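Local coordinates for protein DUTPase (Staphylococcus phage 11, PDB 4GV8) that probably hydrolyses dUTP to dUMP and pyrophosphate as a trimeric, magnesium-dependent phage dUTPase with a species-specific insert, at residues B[33-39]-B[124-130]. Sequence-based numbering, arbitrary orientation.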
ATOM      1  N   GLU B  33       7.064   1.553  21.529  1.00 53.09           N
ATOM      2  CA  GLU B  33       7.362   2.965  21.819  1.00 55.96           C
ATOM      3  C   GLU B  33       6.149   3.863  21.940  1.00 52.27           C
ATOM      4  O   GLU B  33       5.082   3.604  21.331  1.00 51.96           O
ATOM      5  CB  GLU B  33       8.440   3.591  20.878  1.00 60.05           C
ATOM      6  CG  GLU B  33       8.143   3.736  19.405  1.00 64.06           C
ATOM      7  CD  GLU B  33       9.251   4.480  18.633  1.00 64.25           C
ATOM      8  OE1 GLU B  33       9.211   5.753  18.548  1.00 66.09           O
ATOM      9  OE2 GLU B  33      10.151   3.792  18.070  1.00 60.23           O
ATOM     10  N   THR B  34       6.318   4.894  22.786  1.00 48.97           N
ATOM     11  CA  THR B  34       5.361   5.972  22.936  1.00 53.17           C
ATOM     12  C   THR B  34       5.940   7.157  22.196  1.00 52.77           C
ATOM     13  O   THR B  34       7.043   7.598  22.496  1.00 48.12           O
ATOM     14  CB  THR B  34       5.093   6.306  24.410  1.00 55.42           C
ATOM     15  OG1 THR B  34       4.481   5.163  25.035  1.00 53.88           O
ATOM     16  CG2 THR B  34       4.182   7.495  24.534  1.00 49.88           C
ATOM     17  N   VAL B  35       5.226   7.613  21.173  1.00 50.82           N
ATOM     18  CA  VAL B  35       5.664   8.737  20.363  1.00 48.90           C
ATOM     19  C   VAL B  35       4.470   9.598  19.917  1.00 50.28           C
ATOM     20  O   VAL B  35       3.394   9.083  19.548  1.00 45.22           O
ATOM     21  CB  VAL B  35       6.549   8.260  19.171  1.00 55.28           C
ATOM     22  CG1 VAL B  35       5.797   7.324  18.272  1.00 48.42           C
ATOM     23  CG2 VAL B  35       7.112   9.434  18.362  1.00 54.27           C
ATOM     24  N   VAL B  36       4.667  10.922  20.023  1.00 48.54           N
ATOM     25  CA  VAL B  36       3.744  11.917  19.508  1.00 47.92           C
ATOM     26  C   VAL B  36       4.075  12.137  18.030  1.00 43.98           C
ATOM     27  O   VAL B  36       5.233  12.258  17.666  1.00 43.81           O
ATOM     28  CB  VAL B  36       3.842  13.253  20.311  1.00 48.53           C
ATOM     29  CG1 VAL B  36       2.964  14.324  19.683  1.00 49.11           C
ATOM     30  CG2 VAL B  36       3.394  13.000  21.747  1.00 53.18           C
ATOM     31  N   LEU B  37       3.054  12.138  17.189  1.00 44.73           N
ATOM     32  CA  LEU B  37       3.215  12.326  15.753  1.00 44.83           C
ATOM     33  C   LEU B  37       2.188  13.369  15.251  1.00 43.68           C
ATOM     34  O   LEU B  37       0.972  13.122  15.212  1.00 40.83           O
ATOM     35  CB  LEU B  37       3.069  10.969  15.035  1.00 46.45           C
ATOM     36  CG  LEU B  37       3.739  10.790  13.653  1.00 51.13           C
ATOM     37  CD1 LEU B  37       5.271  10.968  13.776  1.00 44.45           C
ATOM     38  CD2 LEU B  37       3.367   9.415  13.070  1.00 47.68           C
ATOM     39  N   GLU B  38       2.696  14.535  14.865  1.00 44.78           N
ATOM     40  CA  GLU B  38       1.856  15.663  14.490  1.00 43.82           C
ATOM     41  C   GLU B  38       1.618  15.641  12.972  1.00 44.60           C
ATOM     42  O   GLU B  38       2.303  14.917  12.244  1.00 43.98           O
ATOM     43  CB  GLU B  38       2.541  16.956  14.957  1.00 47.76           C
ATOM     44  CG  GLU B  38       2.839  16.954  16.460  1.00 47.09           C
ATOM     45  CD  GLU B  38       2.518  18.266  17.186  1.00 47.29           C
ATOM     46  OE1 GLU B  38       2.214  19.279  16.518  1.00 52.37           O
ATOM     47  OE2 GLU B  38       2.569  18.261  18.456  1.00 49.35           O
ATOM     48  N   PRO B  39       0.626  16.407  12.486  1.00 44.77           N
ATOM     49  CA  PRO B  39       0.328  16.380  11.049  1.00 42.45           C
ATOM     50  C   PRO B  39       1.555  16.531  10.172  1.00 43.61           C
ATOM     51  O   PRO B  39       2.450  17.394  10.407  1.00 41.58           O
ATOM     52  CB  PRO B  39      -0.626  17.549  10.858  1.00 43.77           C
ATOM     53  CG  PRO B  39      -1.300  17.704  12.195  1.00 46.40           C
ATOM     54  CD  PRO B  39      -0.313  17.276  13.226  1.00 43.09           C
ATOM     55  N   GLY B 124      -5.010  17.398  15.411  1.00 48.73           N
ATOM     56  CA  GLY B 124      -4.619  16.412  14.377  1.00 42.91           C
ATOM     57  C   GLY B 124      -3.372  15.592  14.756  1.00 46.47           C
ATOM     58  O   GLY B 124      -2.943  14.670  14.026  1.00 42.24           O
ATOM     59  N   THR B 125      -2.787  15.944  15.904  1.00 45.66           N
ATOM     60  CA  THR B 125      -1.675  15.212  16.500  1.00 43.96           C
ATOM     61  C   THR B 125      -2.215  13.920  17.124  1.00 43.02           C
ATOM     62  O   THR B 125      -3.294  13.926  17.754  1.00 45.61           O
ATOM     63  CB  THR B 125      -0.965  16.082  17.602  1.00 45.14           C
ATOM     64  OG1 THR B 125      -0.331  17.202  16.994  1.00 43.90           O
ATOM     65  CG2 THR B 125       0.067  15.250  18.362  1.00 46.15           C
ATOM     66  N   TYR B 126      -1.475  12.824  16.925  1.00 43.75           N
ATOM     67  CA  TYR B 126      -1.731  11.497  17.540  1.00 40.97           C
ATOM     68  C   TYR B 126      -0.653  11.169  18.566  1.00 44.65           C
ATOM     69  O   TYR B 126       0.522  11.554  18.404  1.00 45.10           O
ATOM     70  CB  TYR B 126      -1.731  10.371  16.478  1.00 42.12           C
ATOM     71  CG  TYR B 126      -2.979  10.422  15.630  1.00 37.40           C
ATOM     72  CD1 TYR B 126      -4.076   9.622  15.934  1.00 40.92           C
ATOM     73  CD2 TYR B 126      -3.066  11.282  14.604  1.00 37.14           C
ATOM     74  CE1 TYR B 126      -5.222   9.663  15.197  1.00 37.95           C
ATOM     75  CE2 TYR B 126      -4.216  11.386  13.852  1.00 43.99           C
ATOM     76  CZ  TYR B 126      -5.302  10.583  14.158  1.00 42.01           C
ATOM     77  OH  TYR B 126      -6.423  10.652  13.390  1.00 40.48           O
ATOM     78  N   GLN B 127      -1.046  10.478  19.638  1.00 47.49           N
ATOM     79  CA  GLN B 127      -0.059   9.812  20.472  1.00 49.08           C
ATOM     80  C   GLN B 127      -0.209   8.268  20.343  1.00 48.07           C
ATOM     81  O   GLN B 127      -1.276   7.681  20.568  1.00 49.05           O
ATOM     82  CB  GLN B 127      -0.126  10.249  21.927  1.00 49.17           C
ATOM     83  CG  GLN B 127       1.081   9.718  22.724  1.00 55.68           C
ATOM     84  CD  GLN B 127       1.125  10.339  24.069  1.00 65.86           C
ATOM     85  OE1 GLN B 127       1.197  11.556  24.168  1.00 63.74           O
ATOM     86  NE2 GLN B 127       0.992   9.520  25.126  1.00 67.17           N
ATOM     87  N   ILE B 128       0.854   7.670  19.839  1.00 46.26           N
ATOM     88  CA  ILE B 128       0.999   6.225  19.745  1.00 48.77           C
ATOM     89  C   ILE B 128       1.676   5.852  21.078  1.00 45.79           C
ATOM     90  O   ILE B 128       2.664   6.473  21.509  1.00 47.39           O
ATOM     91  CB  ILE B 128       1.927   5.843  18.555  1.00 49.32           C
ATOM     92  CG1 ILE B 128       1.261   6.228  17.232  1.00 51.12           C
ATOM     93  CG2 ILE B 128       2.353   4.371  18.590  1.00 45.35           C
ATOM     94  CD1 ILE B 128       2.263   6.586  16.170  1.00 49.91           C
ATOM     95  N   ASN B 129       1.092   4.891  21.738  1.00 46.33           N
ATOM     96  CA  ASN B 129       1.548   4.453  23.044  1.00 51.23           C
ATOM     97  C   ASN B 129       2.116   3.083  22.935  1.00 49.01           C
ATOM     98  O   ASN B 129       1.627   2.224  22.168  1.00 43.58           O
ATOM     99  CB  ASN B 129       0.402   4.494  24.044  1.00 51.37           C
ATOM    100  CG  ASN B 129      -0.079   5.903  24.266  1.00 51.35           C
ATOM    101  OD1 ASN B 129       0.709   6.785  24.613  1.00 58.72           O
ATOM    102  ND2 ASN B 129      -1.334   6.146  23.973  1.00 52.62           N
ATOM    103  N   GLU B 130       3.200   2.911  23.669  1.00 53.98           N
ATOM    104  CA  GLU B 130       3.786   1.614  23.931  1.00 55.48           C
ATOM    105  C   GLU B 130       2.610   0.661  24.182  1.00 50.59           C
ATOM    106  O   GLU B 130       1.725   0.994  24.965  1.00 47.60           O
ATOM    107  CB  GLU B 130       4.708   1.768  25.172  1.00 66.88           C
ATOM    108  CG  GLU B 130       5.722   0.655  25.415  1.00 73.77           C
ATOM    109  CD  GLU B 130       5.090  -0.608  25.950  1.00 81.43           C
ATOM    110  OE1 GLU B 130       4.158  -0.497  26.776  1.00 90.62           O
ATOM    111  OE2 GLU B 130       5.524  -1.709  25.544  1.00 78.34           O
TER
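The pairing starts at T34, whose OG1 accepts a hydrogen bond from E130 N (2.9 Å, 173° at the hydrogen), a side-chain link just beyond the strand proper. V35 and I128 then form a hydrogen-bonded antiparallel pair: V35 N to I128 O is 2.8 Å and I128 N to V35 O 2.9 Å, while V35 CG1 lies 4.2 Å from I128 CB. V36 faces Q127 as a non-hydrogen-bonded pair, CA atoms 4.5 Å apart, and its CG1 packs 3.3 Å from T125 CG2. L37 repeats the hydrogen-bonded geometry with Y126 (L37 N to Y126 O 2.9 Å, Y126 N to L37 O 3.0 Å). V35, L37, Y126 and I128 share one face, where V35 touches I45, and L37 A43 and I92; V36 and Q127 occupy the other. P39 CD makes a van der Waals contact with G124 O (3.8 Å). Strands 35-37 and 126-128 run at 153°, axes 4.8 Å apart; F108 backbone-bonds T125 and Q127 on the far edge, extending this pairing of segments 85 residues apart within the dUTPase jelly roll.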